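Local atomic coordinates of pentalenene synthase (Streptomyces chartreusis NRRL 3882, PDB entry 6Q4S), a protein that probably converts farnesyl diphosphate into the bicyclic sesquiterpene alcohol 7-epi-alpha-eudesmol, with magnesium ions as cofactor. Residues C266-E269 and Y270-L273; M296-E299 and A300-W304. All blocks are in the same frame, centred on the assembly; numbering follows the deposited sequence.

Contact 1. Residues C266-E269 and Y270-L273; sequences CLDE and YLEL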
ATOM      1  N   CYS A 266      17.472 -12.143  18.968  1.00 41.21           N
ATOM      2  CA  CYS A 266      16.320 -12.006  18.002  1.00 43.77           C
ATOM      3  C   CYS A 266      15.859 -13.373  17.563  1.00 37.12           C
ATOM      4  O   CYS A 266      14.673 -13.650  17.622  1.00 36.95           O
ATOM      5  CB  CYS A 266      16.720 -11.252  16.731  1.00 41.19           C
ATOM      6  SG  CYS A 266      16.978  -9.496  17.045  1.00 50.72           S
ATOM      7  N   LEU A 267      16.826 -14.186  17.115  1.00 40.51           N
ATOM      8  CA  LEU A 267      16.579 -15.594  16.741  1.00 43.30           C
ATOM      9  C   LEU A 267      15.870 -16.388  17.830  1.00 46.73           C
ATOM     10  O   LEU A 267      14.808 -16.990  17.581  1.00 44.60           O
ATOM     11  CB  LEU A 267      17.866 -16.265  16.321  1.00 40.96           C
ATOM     12  CG  LEU A 267      17.787 -17.643  15.676  1.00 53.06           C
ATOM     13  CD1 LEU A 267      16.954 -17.736  14.391  1.00 48.37           C
ATOM     14  CD2 LEU A 267      19.207 -18.099  15.389  1.00 51.51           C
ATOM     15  N   ASP A 268      16.382 -16.351  19.063  1.00 45.26           N
ATOM     16  CA  ASP A 268      15.723 -17.091  20.138  1.00 44.43           C
ATOM     17  C   ASP A 268      14.343 -16.617  20.463  1.00 41.57           C
ATOM     18  O   ASP A 268      13.522 -17.444  20.855  1.00 42.73           O
ATOM     19  CB  ASP A 268      16.508 -17.073  21.467  1.00 53.02           C
ATOM     20  CG  ASP A 268      17.884 -17.703  21.358  1.00 59.74           C
ATOM     21  OD1 ASP A 268      18.136 -18.574  20.478  1.00 58.16           O
ATOM     22  OD2 ASP A 268      18.734 -17.270  22.171  1.00 73.08           O
ATOM     23  N   GLU A 269      14.067 -15.318  20.378  1.00 39.91           N
ATOM     24  CA  GLU A 269      12.711 -14.869  20.587  1.00 41.80           C
ATOM     25  C   GLU A 269      11.800 -15.389  19.394  1.00 40.99           C
ATOM     26  O   GLU A 269      10.650 -15.765  19.622  1.00 40.21           O
ATOM     27  CB  GLU A 269      12.605 -13.352  20.733  1.00 38.99           C
ATOM     28  CG  GLU A 269      11.172 -12.906  21.096  1.00 44.90           C
ATOM     29  CD  GLU A 269      10.904 -11.391  21.058  1.00 48.48           C
ATOM     30  OE1 GLU A 269      11.851 -10.581  20.980  1.00 47.10           O
ATOM     31  OE2 GLU A 269       9.709 -10.982  21.096  1.00 54.79           O
ATOM     32  N   TYR A 270      12.327 -15.332  18.177  1.00 39.36           N
ATOM     33  CA  TYR A 270      11.678 -15.902  16.975  1.00 38.25           C
ATOM     34  C   TYR A 270      11.309 -17.382  17.210  1.00 47.24           C
ATOM     35  O   TYR A 270      10.118 -17.788  17.053  1.00 41.45           O
ATOM     36  CB  TYR A 270      12.525 -15.748  15.658  1.00 40.45           C
ATOM     37  CG  TYR A 270      11.867 -16.531  14.514  1.00 40.30           C
ATOM     38  CD1 TYR A 270      10.729 -16.023  13.850  1.00 39.78           C
ATOM     39  CD2 TYR A 270      12.297 -17.795  14.195  1.00 36.61           C
ATOM     40  CE1 TYR A 270      10.090 -16.753  12.864  1.00 42.46           C
ATOM     41  CE2 TYR A 270      11.657 -18.557  13.228  1.00 40.76           C
ATOM     42  CZ  TYR A 270      10.546 -18.048  12.564  1.00 44.86           C
ATOM     43  OH  TYR A 270       9.919 -18.821  11.594  1.00 42.62           O
ATOM     44  N   LEU A 271      12.296 -18.171  17.652  1.00 45.59           N
ATOM     45  CA  LEU A 271      12.047 -19.572  17.976  1.00 42.30           C
ATOM     46  C   LEU A 271      10.995 -19.804  19.069  1.00 49.70           C
ATOM     47  O   LEU A 271      10.202 -20.755  18.949  1.00 47.50           O
ATOM     48  CB  LEU A 271      13.345 -20.282  18.293  1.00 45.50           C
ATOM     49  CG  LEU A 271      14.326 -20.328  17.136  1.00 49.53           C
ATOM     50  CD1 LEU A 271      15.674 -20.898  17.583  1.00 49.97           C
ATOM     51  CD2 LEU A 271      13.769 -21.113  15.936  1.00 51.18           C
ATOM     52  N   GLU A 272      10.944 -18.948  20.093  1.00 48.17           N
ATOM     53  CA  GLU A 272       9.869 -19.023  21.130  1.00 54.15           C
ATOM     54  C   GLU A 272       8.479 -18.759  20.533  1.00 52.38           C
ATOM     55  O   GLU A 272       7.473 -19.374  20.937  1.00 44.31           O
ATOM     56  CB  GLU A 272      10.063 -18.018  22.278  1.00 56.16           C
ATOM     57  CG  GLU A 272      11.221 -18.291  23.249  1.00 70.38           C
ATOM     58  CD  GLU A 272      11.714 -17.063  24.074  1.00 74.10           C
ATOM     59  OE1 GLU A 272      11.067 -15.974  24.112  1.00 71.18           O
ATOM     60  OE2 GLU A 272      12.798 -17.188  24.709  1.00 79.75           O
ATOM     61  N   LEU A 273       8.389 -17.800  19.621  1.00 49.81           N
ATOM     62  CA  LEU A 273       7.069 -17.491  19.021  1.00 49.40           C
ATOM     63  C   LEU A 273       6.694 -18.631  18.070  1.00 37.06           C
ATOM     64  O   LEU A 273       5.536 -19.047  18.000  1.00 48.66           O
ATOM     65  CB  LEU A 273       7.075 -16.116  18.354  1.00 47.41           C
ATOM     66  CG  LEU A 273       7.196 -14.963  19.319  1.00 48.06           C
ATOM     67  CD1 LEU A 273       7.491 -13.670  18.594  1.00 46.85           C
ATOM     68  CD2 LEU A 273       5.929 -14.825  20.103  1.00 51.41           C
TER
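CG of L267 meets CD1 of L271, one helical turn on, at 4.3 Å. L271 keeps CG beside its backbone nitrogen, and that CG rests 3.4 Å from O of L267. That oxygen is at the same time the acceptor for the amide of L271, at 2.8 Å from N of L271, in a nearly straight bond. Y270 also brushes this carbonyl, with its CB 3.2 Å from O of L267, but its ring swings away because CG stands anti to the backbone nitrogen (chi1 172°); the hydroxyl is thereby carried off to a hydrogen bond with Q274. On the outer flank E272 lays its aliphatic stem against the preceding turn, CG of E272 being 3.4 Å from O of D268. The carboxylates of D268 and E272 stay 6.5 Å apart, OD2 of D268 to OE2 of E272, which probably limits the repulsion between them. E269 stretches out to a salt bridge with R210, while CG of L273 lies 3.6 Å from O of E269. Residue types thus follow the helix's faces: D268 and E272 lie on the outer flank, E269 has R210 for its charge, and L267, Y270 and L273 are buried. C266 and E269 lean on helix 206-228, L267 and L271 on the N-terminal loop at L9 to F11, and Y270 on helix 288-313.

Contact 2. Residues M296-E299 and A300-W304; sequences MGVE and AIQHW
H303 spreads its imidazole face over the carbonyl oxygen of E299, which sits 3.0 Å from the ring plane and over its centre. The ring reaches this place because chi1 of -57° keeps CG beside the backbone nitrogen, turned back over the previous turn. The same oxygen accepts the amide of H303, with N of H303 2.8 Å from O of E299. At the ring's edge, in its plane, a water is hydrogen-bonded to NE2 of H303 at 2.8 Å; it donates a short bond to OE1 of E299, so it joins the two side chains whose polar ends do not touch. E299 is extended beyond CG, and its carboxylate also makes salt bridges with R295 and R194, which would probably keep it charged. A leucine in place of H303 would probably leave that water without its nitrogen partner and E299 without this bridged link. Q302 crosses E299 from the other flank, OE1 of Q302 lying 4.0 Å from CG of E299, and its amide plane is only 13° from the carboxylate plane. NE2 of Q302 comes 4.1 Å from CG1 of V298, whose compact branches suit a buried turn. Such i to i+3 and i to i+4 contacts occur in any alpha helix; this one belongs to the all-helical class I terpene synthase fold, V298 and I301 facing helices 206-228 and 252-284.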
ATOM      1  N   MET A 296       2.629 -23.491   6.471  1.00 39.62           N
ATOM      2  CA  MET A 296       3.394 -23.135   5.271  1.00 39.16           C
ATOM      3  C   MET A 296       3.952 -21.668   5.310  1.00 32.61           C
ATOM      4  O   MET A 296       5.037 -21.396   4.764  1.00 32.09           O
ATOM      5  CB  MET A 296       2.548 -23.343   3.988  1.00 42.92           C
ATOM      6  CG  MET A 296       2.384 -24.821   3.578  1.00 46.11           C
ATOM      7  SD  MET A 296       1.530 -25.100   1.974  1.00 45.53           S
ATOM      8  CE  MET A 296      -0.117 -24.549   2.461  1.00 43.47           C
ATOM      9  N   GLY A 297       3.152 -20.788   5.879  1.00 31.76           N
ATOM     10  CA  GLY A 297       3.556 -19.388   6.172  1.00 39.72           C
ATOM     11  C   GLY A 297       4.815 -19.294   7.010  1.00 37.16           C
ATOM     12  O   GLY A 297       5.768 -18.563   6.679  1.00 37.43           O
ATOM     13  N   VAL A 298       4.842 -20.085   8.072  1.00 36.55           N
ATOM     14  CA  VAL A 298       6.007 -20.142   8.949  1.00 34.95           C
ATOM     15  C   VAL A 298       7.190 -20.708   8.191  1.00 35.51           C
ATOM     16  O   VAL A 298       8.309 -20.202   8.291  1.00 39.39           O
ATOM     17  CB  VAL A 298       5.676 -20.951  10.236  1.00 35.24           C
ATOM     18  CG1 VAL A 298       6.913 -21.115  11.107  1.00 37.33           C
ATOM     19  CG2 VAL A 298       4.542 -20.300  10.977  1.00 36.55           C
ATOM     20  N   GLU A 299       6.967 -21.709   7.349  1.00 34.91           N
ATOM     21  CA  GLU A 299       8.070 -22.227   6.560  1.00 35.55           C
ATOM     22  C   GLU A 299       8.684 -21.226   5.589  1.00 35.99           C
ATOM     23  O   GLU A 299       9.897 -21.287   5.361  1.00 36.06           O
ATOM     24  CB  GLU A 299       7.710 -23.547   5.848  1.00 41.45           C
ATOM     25  CG  GLU A 299       7.371 -24.679   6.806  1.00 40.81           C
ATOM     26  CD  GLU A 299       6.929 -25.976   6.090  1.00 49.75           C
ATOM     27  OE1 GLU A 299       7.184 -26.242   4.850  1.00 43.86           O
ATOM     28  OE2 GLU A 299       6.296 -26.745   6.812  1.00 52.06           O
ATOM     29  N   ALA A 300       7.864 -20.341   5.002  1.00 33.10           N
ATOM     30  CA  ALA A 300       8.365 -19.292   4.144  1.00 31.74           C
ATOM     31  C   ALA A 300       9.362 -18.375   4.955  1.00 30.33           C
ATOM     32  O   ALA A 300      10.364 -17.980   4.428  1.00 32.84           O
ATOM     33  CB  ALA A 300       7.200 -18.431   3.572  1.00 30.77           C
ATOM     34  N   ILE A 301       9.068 -18.126   6.215  1.00 31.82           N
ATOM     35  CA  ILE A 301       9.966 -17.343   7.065  1.00 33.53           C
ATOM     36  C   ILE A 301      11.273 -18.127   7.246  1.00 37.68           C
ATOM     37  O   ILE A 301      12.341 -17.591   6.998  1.00 36.41           O
ATOM     38  CB  ILE A 301       9.358 -16.963   8.414  1.00 31.82           C
ATOM     39  CG1 ILE A 301       8.077 -16.152   8.232  1.00 30.95           C
ATOM     40  CG2 ILE A 301      10.420 -16.130   9.173  1.00 34.73           C
ATOM     41  CD1 ILE A 301       7.318 -15.934   9.503  1.00 34.63           C
ATOM     42  N   GLN A 302      11.177 -19.429   7.551  1.00 36.27           N
ATOM     43  CA  GLN A 302      12.383 -20.258   7.725  1.00 33.14           C
ATOM     44  C   GLN A 302      13.218 -20.328   6.474  1.00 38.55           C
ATOM     45  O   GLN A 302      14.467 -20.277   6.500  1.00 35.54           O
ATOM     46  CB  GLN A 302      11.992 -21.670   8.122  1.00 34.39           C
ATOM     47  CG  GLN A 302      11.138 -21.793   9.369  1.00 36.32           C
ATOM     48  CD  GLN A 302      10.673 -23.255   9.651  1.00 40.56           C
ATOM     49  OE1 GLN A 302      10.747 -24.135   8.801  1.00 45.25           O
ATOM     50  NE2 GLN A 302      10.232 -23.491  10.860  1.00 40.64           N
ATOM     51  N   HIS A 303      12.557 -20.420   5.331  1.00 35.09           N
ATOM     52  CA  HIS A 303      13.305 -20.428   4.102  1.00 31.48           C
ATOM     53  C   HIS A 303      14.126 -19.174   3.952  1.00 29.49           C
ATOM     54  O   HIS A 303      15.224 -19.222   3.358  1.00 29.49           O
ATOM     55  CB  HIS A 303      12.397 -20.640   2.845  1.00 32.86           C
ATOM     56  CG  HIS A 303      11.570 -21.901   2.892  1.00 40.93           C
ATOM     57  ND1 HIS A 303      10.320 -22.004   2.316  1.00 39.39           N
ATOM     58  CD2 HIS A 303      11.822 -23.109   3.458  1.00 41.13           C
ATOM     59  CE1 HIS A 303       9.825 -23.202   2.559  1.00 43.33           C
ATOM     60  NE2 HIS A 303      10.708 -23.884   3.268  1.00 41.28           N
ATOM     61  N   TRP A 304      13.572 -18.034   4.415  1.00 28.02           N
ATOM     62  CA  TRP A 304      14.300 -16.803   4.272  1.00 30.96           C
ATOM     63  C   TRP A 304      15.502 -16.729   5.254  1.00 30.81           C
ATOM     64  O   TRP A 304      16.611 -16.364   4.860  1.00 33.49           O
ATOM     65  CB  TRP A 304      13.370 -15.584   4.395  1.00 31.23           C
ATOM     66  CG  TRP A 304      13.170 -15.068   3.078  1.00 29.87           C
ATOM     67  CD1 TRP A 304      12.081 -15.318   2.205  1.00 33.71           C
ATOM     68  CD2 TRP A 304      14.117 -14.332   2.331  1.00 30.21           C
ATOM     69  NE1 TRP A 304      12.319 -14.739   0.997  1.00 33.73           N
ATOM     70  CE2 TRP A 304      13.545 -14.119   1.023  1.00 34.66           C
ATOM     71  CE3 TRP A 304      15.384 -13.807   2.622  1.00 30.93           C
ATOM     72  CZ2 TRP A 304      14.199 -13.420   0.031  1.00 34.07           C
ATOM     73  CZ3 TRP A 304      16.057 -13.087   1.608  1.00 35.31           C
ATOM     74  CH2 TRP A 304      15.435 -12.892   0.324  1.00 37.55           C
TER
HETATM   75  O   HOH W   1       9.149 -26.267   3.253  1.00 44.22           O

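Overall arrangement
Both contacts are local and lie in series along the chain, so neither closes a long loop, and they neither nest nor cross. Contact 1 comes first, midway along helix 252-284; the chain then turns into helix 288-313, where contact 2 follows. Their centres are 14 Å apart, and the two consecutive helices meet directly: OH of Y270 packs 3.7 Å from CG2 of I301, with CG1 of V298 and CG of Q302 also close to that hydroxyl. Helix 206-228 touches residues of both, C266 and E269 on one hand and V298 and I301 on the other. F11, near the N terminus, packs against Y270, L271 and Q302, while contact 2 also meets helix 183-194.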